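PDB 4ZK3: serpin B3 from Homo sapiens, which probably inhibits proteases as a member of the serpin family, and is the source of the aggregate-forming Pso p27 linked to psoriasis. Local coordinates for residues W201-K204 / N205-K208. Numbering follows the deposited sequence.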
ATOM      1  N   TRP A 201      10.025 -22.367  -7.432  0.50 31.26           N
ATOM      2  CA  TRP A 201       9.468 -23.407  -6.552  0.50 33.58           C
ATOM      3  C   TRP A 201       8.591 -22.763  -5.477  0.50 32.75           C
ATOM      4  O   TRP A 201       9.112 -22.158  -4.558  0.50 33.36           O
ATOM      5  CB  TRP A 201      10.569 -24.238  -5.835  0.50 35.21           C
ATOM      6  CG  TRP A 201      11.562 -25.092  -6.669  0.50 39.05           C
ATOM      7  CD1 TRP A 201      12.802 -24.704  -7.106  0.50 42.93           C
ATOM      8  CD2 TRP A 201      11.442 -26.490  -7.032  0.50 40.07           C
ATOM      9  NE1 TRP A 201      13.440 -25.754  -7.753  0.50 43.77           N
ATOM     10  CE2 TRP A 201      12.620 -26.852  -7.731  0.50 43.37           C
ATOM     11  CE3 TRP A 201      10.452 -27.452  -6.864  0.50 40.53           C
ATOM     12  CZ2 TRP A 201      12.814 -28.132  -8.267  0.50 42.91           C
ATOM     13  CZ3 TRP A 201      10.649 -28.738  -7.408  0.50 42.92           C
ATOM     14  CH2 TRP A 201      11.818 -29.054  -8.098  0.50 42.21           C
ATOM     15  N   PRO A 202       7.263 -22.876  -5.591  1.00 30.85           N
ATOM     16  CA  PRO A 202       6.411 -22.367  -4.533  1.00 33.93           C
ATOM     17  C   PRO A 202       6.480 -23.206  -3.288  1.00 44.15           C
ATOM     18  O   PRO A 202       6.315 -22.668  -2.193  1.00 39.39           O
ATOM     19  CB  PRO A 202       5.024 -22.413  -5.140  1.00 34.61           C
ATOM     20  CG  PRO A 202       5.284 -22.366  -6.617  1.00 31.21           C
ATOM     21  CD  PRO A 202       6.488 -23.208  -6.789  1.00 30.55           C
ATOM     22  N   ASN A 203       6.702 -24.516  -3.475  1.00 44.78           N
ATOM     23  CA  ASN A 203       6.957 -25.465  -2.381  1.00 50.31           C
ATOM     24  C   ASN A 203       8.223 -26.213  -2.679  1.00 48.97           C
ATOM     25  O   ASN A 203       8.807 -26.078  -3.769  1.00 43.89           O
ATOM     26  CB  ASN A 203       5.801 -26.465  -2.254  1.00 54.26           C
ATOM     27  CG  ASN A 203       4.484 -25.779  -1.936  1.00 60.71           C
ATOM     28  OD1 ASN A 203       4.291 -25.271  -0.830  1.00 67.74           O
ATOM     29  ND2 ASN A 203       3.575 -25.736  -2.911  1.00 65.92           N
ATOM     30  N   LYS A 204       8.651 -27.029  -1.720  1.00 50.66           N
ATOM     31  CA  LYS A 204       9.873 -27.815  -1.895  1.00 51.61           C
ATOM     32  C   LYS A 204       9.797 -28.720  -3.144  1.00 48.95           C
ATOM     33  O   LYS A 204      10.761 -28.829  -3.935  1.00 48.16           O
ATOM     34  CB  LYS A 204      10.165 -28.636  -0.630  1.00 54.73           C
ATOM     35  CG  LYS A 204      10.333 -27.771   0.618  1.00 59.06           C
ATOM     36  CD  LYS A 204      11.164 -28.461   1.697  1.00 62.54           C
ATOM     37  CE  LYS A 204      12.632 -28.460   1.326  1.00 63.99           C
ATOM     38  NZ  LYS A 204      13.478 -28.893   2.462  1.00 66.40           N
ATOM     39  N   ASN A 205       8.630 -29.314  -3.351  1.00 42.94           N
ATOM     40  CA  ASN A 205       8.524 -30.422  -4.301  1.00 50.73           C
ATOM     41  C   ASN A 205       7.744 -30.130  -5.603  1.00 45.03           C
ATOM     42  O   ASN A 205       7.283 -31.045  -6.279  1.00 42.49           O
ATOM     43  CB  ASN A 205       7.943 -31.627  -3.555  1.00 47.30           C
ATOM     44  CG  ASN A 205       8.702 -31.915  -2.263  1.00 54.89           C
ATOM     45  OD1 ASN A 205       9.903 -32.241  -2.281  1.00 58.99           O
ATOM     46  ND2 ASN A 205       8.019 -31.760  -1.129  1.00 54.01           N
ATOM     47  N   THR A 206       7.605 -28.857  -5.941  1.00 44.01           N
ATOM     48  CA  THR A 206       6.768 -28.430  -7.072  1.00 40.73           C
ATOM     49  C   THR A 206       7.389 -27.226  -7.686  1.00 37.81           C
ATOM     50  O   THR A 206       8.075 -26.471  -6.996  1.00 39.15           O
ATOM     51  CB  THR A 206       5.379 -28.033  -6.585  1.00 42.37           C
ATOM     52  OG1 THR A 206       5.478 -26.794  -5.858  1.00 43.42           O
ATOM     53  CG2 THR A 206       4.810 -29.125  -5.633  1.00 46.69           C
ATOM     54  N   TYR A 207       7.124 -26.995  -8.957  1.00 35.55           N
ATOM     55  CA  TYR A 207       7.665 -25.830  -9.666  1.00 37.06           C
ATOM     56  C   TYR A 207       6.643 -25.254 -10.653  1.00 38.46           C
ATOM     57  O   TYR A 207       5.693 -25.941 -11.054  1.00 37.24           O
ATOM     58  CB  TYR A 207       9.000 -26.140 -10.376  1.00 36.54           C
ATOM     59  CG  TYR A 207       8.935 -26.920 -11.653  1.00 37.45           C
ATOM     60  CD1 TYR A 207       8.913 -28.326 -11.641  1.00 43.39           C
ATOM     61  CD2 TYR A 207       8.951 -26.282 -12.880  1.00 38.31           C
ATOM     62  CE1 TYR A 207       8.853 -29.069 -12.833  1.00 41.53           C
ATOM     63  CE2 TYR A 207       8.888 -27.000 -14.081  1.00 38.76           C
ATOM     64  CZ  TYR A 207       8.852 -28.387 -14.051  1.00 40.78           C
ATOM     65  OH  TYR A 207       8.840 -29.098 -15.236  1.00 43.64           O
ATOM     66  N   LYS A 208       6.875 -23.990 -11.012  1.00 35.08           N
ATOM     67  CA  LYS A 208       6.227 -23.301 -12.126  1.00 39.59           C
ATOM     68  C   LYS A 208       7.313 -22.620 -12.933  1.00 35.48           C
ATOM     69  O   LYS A 208       8.259 -22.098 -12.373  1.00 38.42           O
ATOM     70  CB  LYS A 208       5.303 -22.196 -11.608  1.00 43.76           C
ATOM     71  CG  LYS A 208       3.948 -22.627 -11.105  1.00 44.70           C
ATOM     72  CD  LYS A 208       2.876 -22.105 -12.045  1.00 50.54           C
ATOM     73  CE  LYS A 208       1.584 -21.881 -11.315  1.00 49.71           C
ATOM     74  NZ  LYS A 208       0.777 -20.874 -12.048  1.00 51.28           N
TER
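W201 sets its indole against the backbone of N205 and T206, with Y207 over one face; all contacts of the indole given here describe one of two deposited conformers. At the root of the side chain, W201 CB is 3.5 Å from T206 O, and the same oxygen is approached by W201 CA through a CA-H...O contact of 3.4 Å. CG stands anti to the carbonyl carbon (chi1 -63°), which sets the benzo edge against the N205–T206 backbone. W201 CD2 lies 3.4 Å from T206 O, which is oblique to the ring. W201 CE3 comes closer still to that oxygen, an approach too short to be trusted. Farther out, W201 CZ3 reaches T206 N at 3.4 Å, a nitrogen that lies at the ring edge and in its plane.

The chain reverses here through a type I beta turn from N203 to T206, joining strand 196-201 to the antiparallel strand 206-224 as a surface beta hairpin of the serpin fold. One face of the indole receives Y207: its CB stands 4.2 Å from the six-membered-ring centroid of W201 and 17° off the normal, which defines a CH-pi contact. With Y207 CG between its backbone N and carbonyl carbon, the phenol ring presents its edge to that face, the planes meeting at 66° in a T-shaped pair; K199 makes a cation-pi contact with Y207. By contrast, T206 OG1 packs against N203 CB at 3.6 Å and P202 CD at 3.8 Å. Beyond the hairpin, W201 also touches I251, while K208 NZ hydrogen-bonds to P390 O at the C-terminus.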